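Local coordinates for protein oxidoreductase, zinc-binding dehydrogenase family (Myxococcus xanthus, PDB 5K1S) that probably acts as a zinc-containing medium-chain reductase in the alternative de novo biosynthesis of isovaleryl coenzyme A, at residues A[40-54]-A[137-149]. Residues are numbered along the deposited sequence; the frame is centred on the assembly and turned at random.
Sequences PRPGRGEVLLRVHAC and GYAQFMVAPVGGL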
loop_
_atom_site.group_PDB
_atom_site.type_symbol
_atom_site.label_atom_id
_atom_site.label_comp_id
_atom_site.label_asym_id
_atom_site.label_seq_id
_atom_site.Cartn_x
_atom_site.Cartn_y
_atom_site.Cartn_z
ATOM N N PRO A 40 -28.291 17.242 -25.790
ATOM C CA PRO A 40 -28.297 17.783 -24.433
ATOM C C PRO A 40 -27.971 19.270 -24.433
ATOM O O PRO A 40 -27.367 19.806 -25.364
ATOM C CB PRO A 40 -27.207 16.974 -23.727
ATOM C CG PRO A 40 -26.238 16.660 -24.815
ATOM C CD PRO A 40 -27.072 16.454 -26.057
ATOM N N ARG A 41 -28.389 19.931 -23.355
ATOM C CA ARG A 41 -28.190 21.361 -23.198
ATOM C C ARG A 41 -27.235 21.630 -22.047
ATOM O O ARG A 41 -27.474 21.146 -20.933
ATOM C CB ARG A 41 -29.529 22.062 -22.939
ATOM C CG ARG A 41 -30.526 21.957 -24.090
ATOM C CD ARG A 41 -29.957 22.544 -25.368
ATOM N NE ARG A 41 -29.433 23.890 -25.155
ATOM C CZ ARG A 41 -28.605 24.514 -25.987
ATOM N NH1 ARG A 41 -28.193 23.914 -27.097
ATOM N NH2 ARG A 41 -28.184 25.741 -25.703
ATOM N N PRO A 42 -26.157 22.386 -22.257
ATOM C CA PRO A 42 -25.240 22.675 -21.150
ATOM C C PRO A 42 -25.803 23.734 -20.216
ATOM O O PRO A 42 -26.329 24.761 -20.650
ATOM C CB PRO A 42 -23.979 23.180 -21.863
ATOM C CG PRO A 42 -24.499 23.823 -23.097
ATOM C CD PRO A 42 -25.704 23.010 -23.515
ATOM N N GLY A 43 -25.685 23.471 -18.920
ATOM C CA GLY A 43 -26.099 24.399 -17.895
ATOM C C GLY A 43 -24.921 25.105 -17.258
ATOM O O GLY A 43 -23.805 25.127 -17.789
ATOM N N ARG A 44 -25.173 25.692 -16.092
ATOM C CA ARG A 44 -24.127 26.415 -15.385
ATOM C C ARG A 44 -22.961 25.488 -15.069
ATOM O O ARG A 44 -23.151 24.368 -14.585
ATOM C CB ARG A 44 -24.688 27.031 -14.103
ATOM C CG ARG A 44 -23.624 27.566 -13.162
ATOM C CD ARG A 44 -24.141 28.721 -12.321
ATOM N NE ARG A 44 -24.417 29.904 -13.135
ATOM C CZ ARG A 44 -24.588 31.129 -12.645
ATOM N NH1 ARG A 44 -24.507 31.347 -11.338
ATOM N NH2 ARG A 44 -24.835 32.141 -13.467
ATOM N N GLY A 45 -21.749 25.958 -15.355
ATOM C CA GLY A 45 -20.555 25.175 -15.118
ATOM C C GLY A 45 -20.360 24.006 -16.055
ATOM O O GLY A 45 -19.430 23.219 -15.851
ATOM N N GLU A 46 -21.200 23.866 -17.073
ATOM C CA GLU A 46 -21.133 22.748 -18.002
ATOM C C GLU A 46 -20.735 23.231 -19.391
ATOM O O GLU A 46 -20.699 24.429 -19.683
ATOM C CB GLU A 46 -22.474 22.010 -18.056
ATOM C CG GLU A 46 -22.882 21.373 -16.740
ATOM C CD GLU A 46 -24.190 20.611 -16.840
ATOM O OE1 GLU A 46 -25.005 20.935 -17.733
ATOM O OE2 GLU A 46 -24.404 19.684 -16.030
ATOM N N VAL A 47 -20.446 22.264 -20.256
ATOM C CA VAL A 47 -19.942 22.515 -21.599
ATOM C C VAL A 47 -20.563 21.492 -22.540
ATOM O O VAL A 47 -20.698 20.316 -22.187
ATOM C CB VAL A 47 -18.400 22.441 -21.630
ATOM C CG1 VAL A 47 -17.881 22.068 -23.012
ATOM C CG2 VAL A 47 -17.802 23.768 -21.183
ATOM N N LEU A 48 -20.941 21.937 -23.736
ATOM C CA LEU A 48 -21.459 21.052 -24.771
ATOM C C LEU A 48 -20.319 20.676 -25.709
ATOM O O LEU A 48 -19.676 21.555 -26.291
ATOM C CB LEU A 48 -22.597 21.713 -25.548
ATOM C CG LEU A 48 -23.197 20.890 -26.693
ATOM C CD1 LEU A 48 -23.782 19.579 -26.184
ATOM C CD2 LEU A 48 -24.256 21.688 -27.432
ATOM N N LEU A 49 -20.079 19.377 -25.856
ATOM C CA LEU A 49 -18.980 18.869 -26.660
ATOM C C LEU A 49 -19.496 18.263 -27.957
ATOM O O LEU A 49 -20.574 17.665 -28.000
ATOM C CB LEU A 49 -18.179 17.811 -25.897
ATOM C CG LEU A 49 -17.219 18.306 -24.816
ATOM C CD1 LEU A 49 -16.644 17.122 -24.063
ATOM C CD2 LEU A 49 -16.101 19.145 -25.419
ATOM N N ARG A 50 -18.706 18.426 -29.014
ATOM C CA ARG A 50 -18.954 17.778 -30.298
ATOM C C ARG A 50 -17.981 16.610 -30.381
ATOM O O ARG A 50 -16.801 16.789 -30.693
ATOM C CB ARG A 50 -18.772 18.764 -31.447
ATOM C CG ARG A 50 -19.450 18.357 -32.746
ATOM C CD ARG A 50 -18.611 17.391 -33.563
ATOM N NE ARG A 50 -18.794 17.611 -34.997
ATOM C CZ ARG A 50 -18.088 18.473 -35.724
ATOM N NH1 ARG A 50 -17.134 19.209 -35.163
ATOM N NH2 ARG A 50 -18.334 18.602 -37.022
ATOM N N VAL A 51 -18.479 15.411 -30.087
ATOM C CA VAL A 51 -17.612 14.251 -29.930
ATOM C C VAL A 51 -17.069 13.845 -31.292
ATOM O O VAL A 51 -17.831 13.530 -32.213
ATOM C CB VAL A 51 -18.366 13.090 -29.269
ATOM C CG1 VAL A 51 -17.418 11.928 -28.994
ATOM C CG2 VAL A 51 -19.041 13.554 -27.980
ATOM N N HIS A 52 -15.742 13.851 -31.423
ATOM C CA HIS A 52 -15.082 13.352 -32.620
ATOM C C HIS A 52 -14.640 11.903 -32.486
ATOM O O HIS A 52 -14.434 11.237 -33.507
ATOM C CB HIS A 52 -13.859 14.215 -32.955
ATOM C CG HIS A 52 -14.205 15.570 -33.488
ATOM N ND1 HIS A 52 -14.391 15.817 -34.831
ATOM C CD2 HIS A 52 -14.400 16.752 -32.858
ATOM C CE1 HIS A 52 -14.683 17.093 -35.005
ATOM N NE2 HIS A 52 -14.694 17.683 -33.823
ATOM N N ALA A 53 -14.494 11.405 -31.262
ATOM C CA ALA A 53 -14.067 10.034 -31.036
ATOM C C ALA A 53 -14.340 9.672 -29.584
ATOM O O ALA A 53 -14.311 10.535 -28.701
ATOM C CB ALA A 53 -12.581 9.852 -31.365
ATOM N N CYS A 54 -14.614 8.389 -29.349
ATOM C CA CYS A 54 -14.794 7.874 -27.997
ATOM C C CYS A 54 -14.150 6.503 -27.906
ATOM O O CYS A 54 -14.529 5.586 -28.643
ATOM C CB CYS A 54 -16.272 7.788 -27.613
ATOM S SG CYS A 54 -16.523 7.201 -25.920
ATOM N N GLY A 137 -19.945 9.158 -24.259
ATOM C CA GLY A 137 -19.416 9.603 -25.531
ATOM C C GLY A 137 -19.786 8.756 -26.727
ATOM O O GLY A 137 -19.269 9.008 -27.822
ATOM N N TYR A 138 -20.646 7.752 -26.561
ATOM C CA TYR A 138 -21.149 6.989 -27.700
ATOM C C TYR A 138 -22.189 7.805 -28.456
ATOM O O TYR A 138 -23.314 7.342 -28.675
ATOM C CB TYR A 138 -21.766 5.658 -27.255
ATOM C CG TYR A 138 -20.782 4.612 -26.785
ATOM C CD1 TYR A 138 -19.438 4.919 -26.585
ATOM C CD2 TYR A 138 -21.203 3.307 -26.547
ATOM C CE1 TYR A 138 -18.550 3.965 -26.158
ATOM C CE2 TYR A 138 -20.316 2.343 -26.120
ATOM C CZ TYR A 138 -18.988 2.684 -25.930
ATOM O OH TYR A 138 -18.071 1.760 -25.507
ATOM N N ALA A 139 -21.829 9.018 -28.860
ATOM C CA ALA A 139 -22.797 9.923 -29.458
ATOM C C ALA A 139 -22.054 11.062 -30.139
ATOM O O ALA A 139 -20.848 11.240 -29.958
ATOM C CB ALA A 139 -23.774 10.449 -28.405
ATOM N N GLN A 140 -22.798 11.835 -30.936
ATOM C CA GLN A 140 -22.221 12.984 -31.625
ATOM C C GLN A 140 -21.943 14.143 -30.679
ATOM O O GLN A 140 -21.087 14.981 -30.981
ATOM C CB GLN A 140 -23.154 13.454 -32.742
ATOM C CG GLN A 140 -23.360 12.436 -33.847
ATOM C CD GLN A 140 -24.301 12.933 -34.928
ATOM O OE1 GLN A 140 -25.447 13.292 -34.654
ATOM N NE2 GLN A 140 -23.820 12.959 -36.165
ATOM N N PHE A 141 -22.641 14.206 -29.546
ATOM C CA PHE A 141 -22.517 15.313 -28.612
ATOM C C PHE A 141 -22.659 14.789 -27.192
ATOM O O PHE A 141 -23.157 13.685 -26.962
ATOM C CB PHE A 141 -23.577 16.399 -28.857
ATOM C CG PHE A 141 -23.564 16.966 -30.246
ATOM C CD1 PHE A 141 -24.278 16.353 -31.263
ATOM C CD2 PHE A 141 -22.853 18.120 -30.532
ATOM C CE1 PHE A 141 -24.274 16.875 -32.540
ATOM C CE2 PHE A 141 -22.847 18.647 -31.809
ATOM C CZ PHE A 141 -23.557 18.024 -32.814
ATOM N N MET A 142 -22.222 15.603 -26.234
ATOM C CA MET A 142 -22.362 15.272 -24.824
ATOM C C MET A 142 -22.063 16.515 -24.003
ATOM O O MET A 142 -21.220 17.335 -24.382
ATOM C CB MET A 142 -21.423 14.130 -24.414
ATOM C CG MET A 142 -19.944 14.489 -24.451
ATOM S SD MET A 142 -18.865 13.086 -24.095
ATOM C CE MET A 142 -19.298 12.743 -22.391
ATOM N N VAL A 143 -22.763 16.644 -22.889
ATOM C CA VAL A 143 -22.501 17.707 -21.927
ATOM C C VAL A 143 -21.470 17.206 -20.927
ATOM O O VAL A 143 -21.429 16.023 -20.582
ATOM C CB VAL A 143 -23.803 18.160 -21.236
ATOM C CG1 VAL A 143 -23.508 19.003 -19.997
ATOM C CG2 VAL A 143 -24.652 18.954 -22.212
ATOM N N ALA A 144 -20.630 18.118 -20.456
ATOM C CA ALA A 144 -19.562 17.761 -19.535
ATOM C C ALA A 144 -19.295 18.904 -18.565
ATOM O O ALA A 144 -19.012 20.026 -19.002
ATOM C CB ALA A 144 -18.285 17.420 -20.304
ATOM N N PRO A 145 -19.377 18.676 -17.254
ATOM C CA PRO A 145 -18.907 19.699 -16.314
ATOM C C PRO A 145 -17.440 20.005 -16.575
ATOM O O PRO A 145 -16.641 19.109 -16.847
ATOM C CB PRO A 145 -19.119 19.050 -14.940
ATOM C CG PRO A 145 -20.129 17.977 -15.166
ATOM C CD PRO A 145 -19.900 17.488 -16.558
ATOM N N VAL A 146 -17.089 21.290 -16.506
ATOM C CA VAL A 146 -15.712 21.676 -16.803
ATOM C C VAL A 146 -14.742 20.932 -15.896
ATOM O O VAL A 146 -13.586 20.695 -16.271
ATOM C CB VAL A 146 -15.540 23.205 -16.689
ATOM C CG1 VAL A 146 -16.389 23.909 -17.745
ATOM C CG2 VAL A 146 -15.899 23.691 -15.289
ATOM N N GLY A 147 -15.191 20.534 -14.706
ATOM C CA GLY A 147 -14.334 19.825 -13.776
ATOM C C GLY A 147 -13.904 18.447 -14.236
ATOM O O GLY A 147 -12.973 17.885 -13.648
ATOM N N GLY A 148 -14.545 17.896 -15.264
ATOM C CA GLY A 148 -14.200 16.574 -15.747
ATOM C C GLY A 148 -13.604 16.556 -17.142
ATOM O O GLY A 148 -13.688 15.538 -17.837
ATOM N N LEU A 149 -12.992 17.662 -17.559
ATOM C CA LEU A 149 -12.438 17.794 -18.901
ATOM C C LEU A 149 -10.929 17.982 -18.840
ATOM O O LEU A 149 -10.412 18.662 -17.949
ATOM C CB LEU A 149 -13.070 18.978 -19.647
ATOM C CG LEU A 149 -14.545 18.859 -20.035
ATOM C CD1 LEU A 149 -14.985 20.110 -20.778
ATOM C CD2 LEU A 149 -14.801 17.618 -20.883
#
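Leu-49 N donates a nearly straight bond of 2.8 Å to Met-142 O, and Leu-49 O accepts Met-142 N in return, one rung of the antiparallel pairing of strands 46-51 and 141-145 in the GroES-like domain of this medium-chain reductase. Val-47 and Ala-144 form the next such pair, Ala-144 N to Val-47 O being sound and the return bond weak. Val-146 N, with an N-H...O angle of 170°, closes the ladder on Gly-45 O, within the type II turn from Gly-43 to Glu-46. On the face carrying Leu-48 and Val-143, the two methyls of Val-143 part company: CG2 packs on Pro-40 CB (3.6 Å), while CG1 lies beside the carboxylate of Glu-46. That side chain runs extended beyond CG, and OE1 takes Gly-43 N at 2.9 Å from the anti side, tying the turn together. Replacing Glu-46 with alanine is likely to leave Gly-43 N without this acceptor and take the carboxylate away from Val-143 CG1. Farther along, the methylene CG of Arg-50 approaches Phe-141 CE2 obliquely at 3.5 Å. The opposite face is buried and apolar: the side chains of Leu-49 and Leu-149 slide past each other in opposite directions, CD1 touching CD2, and Thr-103 of strand 100-103, which pairs with 149-151, touches both leucines. Val-51 CG2 meets Met-142 CG. Nearer the zinc site of Cys-57, His-79 and Cys-166, a chi1 of -178° brings Cys-54 SG into the Tyr-138 ring plane, 3.8 Å from CD1 at its edge.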